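Long-range contact in angiopoietin-related protein 3 (Homo sapiens, PDB 6EUA), which raises plasma triglycerides by inhibiting lipoprotein lipase and, through the fibrinogen-like domain described here, mediates endothelial cell adhesion: residues N135-I140 with S203-L208. Numbering follows the deposited sequence.
Sequences NVPNAI and SQNGRL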
ATOM      1  N   ASN A 135       8.022  26.225  -8.606  1.00 48.07           N
ATOM      2  CA  ASN A 135       8.228  27.211  -7.545  1.00 49.04           C
ATOM      3  C   ASN A 135       9.582  27.048  -6.867  1.00 49.60           C
ATOM      4  O   ASN A 135       9.807  27.610  -5.789  1.00 45.74           O
ATOM      5  CB  ASN A 135       7.101  27.148  -6.508  1.00 42.62           C
ATOM      6  CG  ASN A 135       6.940  25.767  -5.884  1.00 49.37           C
ATOM      7  OD1 ASN A 135       7.882  24.973  -5.835  1.00 44.38           O
ATOM      8  ND2 ASN A 135       5.733  25.477  -5.404  1.00 52.08           N
ATOM      9  N   VAL A 136      10.474  26.267  -7.463  1.00 47.80           N
ATOM     10  CA  VAL A 136      11.838  26.079  -6.980  1.00 50.42           C
ATOM     11  C   VAL A 136      12.750  26.177  -8.199  1.00 53.03           C
ATOM     12  O   VAL A 136      12.430  25.624  -9.264  1.00 48.18           O
ATOM     13  CB  VAL A 136      11.985  24.746  -6.218  1.00 48.50           C
ATOM     14  CG1 VAL A 136      11.987  23.535  -7.160  1.00 45.72           C
ATOM     15  CG2 VAL A 136      13.225  24.753  -5.343  1.00 52.12           C
ATOM     16  N   PRO A 137      13.856  26.906  -8.116  1.00 56.15           N
ATOM     17  CA  PRO A 137      14.726  27.046  -9.287  1.00 59.23           C
ATOM     18  C   PRO A 137      15.300  25.702  -9.711  1.00 56.40           C
ATOM     19  O   PRO A 137      15.383  24.750  -8.932  1.00 58.66           O
ATOM     20  CB  PRO A 137      15.825  28.005  -8.815  1.00 66.17           C
ATOM     21  CG  PRO A 137      15.290  28.647  -7.571  1.00 66.11           C
ATOM     22  CD  PRO A 137      14.366  27.645  -6.951  1.00 60.89           C
ATOM     23  N   ASN A 138      15.680  25.636 -10.984  1.00 48.24           N
ATOM     24  CA  ASN A 138      16.230  24.419 -11.553  1.00 47.61           C
ATOM     25  C   ASN A 138      17.665  24.202 -11.088  1.00 47.47           C
ATOM     26  O   ASN A 138      18.444  25.152 -10.975  1.00 49.83           O
ATOM     27  CB  ASN A 138      16.181  24.488 -13.077  1.00 50.53           C
ATOM     28  CG  ASN A 138      16.726  23.237 -13.733  1.00 45.52           C
ATOM     29  OD1 ASN A 138      16.505  22.126 -13.263  1.00 43.37           O
ATOM     30  ND2 ASN A 138      17.458  23.418 -14.817  1.00 50.80           N
ATOM     31  N   ALA A 139      18.013  22.937 -10.827  1.00 43.07           N
ATOM     32  CA  ALA A 139      19.371  22.541 -10.481  1.00 41.31           C
ATOM     33  C   ALA A 139      20.023  21.633 -11.513  1.00 39.12           C
ATOM     34  O   ALA A 139      21.211  21.328 -11.375  1.00 41.23           O
ATOM     35  CB  ALA A 139      19.394  21.823  -9.120  1.00 47.79           C
ATOM     36  N   ILE A 140      19.288  21.187 -12.526  1.00 41.29           N
ATOM     37  CA  ILE A 140      19.794  20.250 -13.527  1.00 44.42           C
ATOM     38  C   ILE A 140      20.090  21.039 -14.796  1.00 50.75           C
ATOM     39  O   ILE A 140      19.284  21.898 -15.187  1.00 58.05           O
ATOM     40  CB  ILE A 140      18.780  19.116 -13.770  1.00 47.35           C
ATOM     41  CG1 ILE A 140      18.387  18.465 -12.441  1.00 43.25           C
ATOM     42  CG2 ILE A 140      19.329  18.069 -14.731  1.00 49.07           C
ATOM     43  CD1 ILE A 140      17.088  17.677 -12.483  1.00 38.21           C
ATOM     44  N   SER A 203      20.376  24.980  -6.656  1.00 55.56           N
ATOM     45  CA  SER A 203      19.971  25.602  -7.899  1.00 65.08           C
ATOM     46  C   SER A 203      21.114  26.412  -8.502  1.00 71.13           C
ATOM     47  O   SER A 203      22.190  26.569  -7.918  1.00 75.32           O
ATOM     48  CB  SER A 203      18.754  26.487  -7.675  1.00 71.63           C
ATOM     49  OG  SER A 203      18.969  27.342  -6.570  1.00 74.40           O
ATOM     50  N   GLN A 204      20.848  26.940  -9.695  1.00 81.37           N
ATOM     51  CA  GLN A 204      21.867  27.642 -10.468  1.00 92.14           C
ATOM     52  C   GLN A 204      22.381  28.879  -9.734  1.00 91.33           C
ATOM     53  O   GLN A 204      23.576  29.193  -9.797  1.00 93.59           O
ATOM     54  CB  GLN A 204      21.283  28.011 -11.831  1.00104.38           C
ATOM     55  CG  GLN A 204      19.761  28.207 -11.790  1.00110.49           C
ATOM     56  CD  GLN A 204      19.116  28.240 -13.163  1.00117.09           C
ATOM     57  OE1 GLN A 204      19.659  27.705 -14.130  1.00120.21           O
ATOM     58  NE2 GLN A 204      17.949  28.867 -13.252  1.00118.37           N
ATOM     59  N   ASN A 205      21.496  29.584  -9.023  1.00 86.05           N
ATOM     60  CA  ASN A 205      21.888  30.816  -8.340  1.00 76.64           C
ATOM     61  C   ASN A 205      22.882  30.548  -7.216  1.00 75.31           C
ATOM     62  O   ASN A 205      23.845  31.300  -7.046  1.00 79.15           O
ATOM     63  CB  ASN A 205      20.649  31.548  -7.805  1.00 73.53           C
ATOM     64  CG  ASN A 205      19.600  30.602  -7.209  1.00 72.66           C
ATOM     65  OD1 ASN A 205      19.803  29.389  -7.138  1.00 74.52           O
ATOM     66  ND2 ASN A 205      18.465  31.159  -6.802  1.00 64.62           N
ATOM     67  N   GLY A 206      22.676  29.481  -6.446  1.00 76.65           N
ATOM     68  CA  GLY A 206      23.538  29.175  -5.316  1.00 75.30           C
ATOM     69  C   GLY A 206      22.796  28.625  -4.108  1.00 65.87           C
ATOM     70  O   GLY A 206      23.397  28.005  -3.221  1.00 57.63           O
ATOM     71  N   ARG A 207      21.482  28.836  -4.073  1.00 53.74           N
ATOM     72  CA  ARG A 207      20.676  28.423  -2.932  1.00 52.34           C
ATOM     73  C   ARG A 207      20.529  26.901  -2.905  1.00 47.13           C
ATOM     74  O   ARG A 207      20.027  26.302  -3.860  1.00 45.49           O
ATOM     75  CB  ARG A 207      19.311  29.105  -2.999  1.00 57.19           C
ATOM     76  CG  ARG A 207      18.221  28.396  -2.211  1.00 63.27           C
ATOM     77  CD  ARG A 207      18.366  28.602  -0.712  1.00 71.09           C
ATOM     78  NE  ARG A 207      17.233  28.047   0.027  1.00 78.31           N
ATOM     79  CZ  ARG A 207      15.994  28.533   0.000  1.00 84.76           C
ATOM     80  NH1 ARG A 207      15.705  29.612  -0.722  1.00 87.31           N
ATOM     81  NH2 ARG A 207      15.043  27.941   0.710  1.00 83.13           N
ATOM     82  N   LEU A 208      20.972  26.278  -1.818  1.00 46.30           N
ATOM     83  CA  LEU A 208      20.923  24.828  -1.675  1.00 50.94           C
ATOM     84  C   LEU A 208      19.767  24.436  -0.764  1.00 45.26           C
ATOM     85  O   LEU A 208      19.689  24.893   0.380  1.00 43.56           O
ATOM     86  CB  LEU A 208      22.240  24.293  -1.114  1.00 48.68           C
ATOM     87  CG  LEU A 208      22.492  22.796  -1.294  1.00 49.87           C
ATOM     88  CD1 LEU A 208      23.970  22.544  -1.481  1.00 43.74           C
ATOM     89  CD2 LEU A 208      21.948  21.993  -0.104  1.00 50.34           C
TER
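A single backbone hydrogen bond joins the loop 135-140 to the hairpin loop 203-208: Gln-204 N donates to Asn-138 O over 3.3 Å. The donor lies in the plane of that carbonyl, but the N-H is bent, at 140°, so the link is a modest one. The same oxygen also receives a CA-H contact from Ser-203, and Gln-204 CG lies 3.4 Å from Asn-138 O, though that side chain is poorly ordered. Carbon contacts flank the bond. The CB of Pro-137 is directed at the hairpin loop and comes within 3.5 Å of Ser-203 CB, closer than two carbons normally pack, while Ala-139 CB rests 4.0 Å from Ser-203 CA.

Behind the acceptor, Asn-138 folds back on its own loop. With CG anti to the backbone N (chi1 -179°), the side chain closes an Asx turn: Ile-140 N donates to Asn-138 OD1 over 3.0 Å, from well above the plane of this side-chain carbonyl. Tyr-114 OH also hydrogen-bonds to OD1, tying the turn to strand 109-118. Across the contact, Ser-203 N bonds to Arg-207 O, closing the tip of hairpin 199-202/208-211, and Trp-201 NE1 holds Pro-137 O. This small, neutral junction between hairpin and large sheet of the fibrinogen-like domain thus probably owes more to backbone placement, set by the Asx turn and the Trp-201 bond, than to side-chain polarity across it.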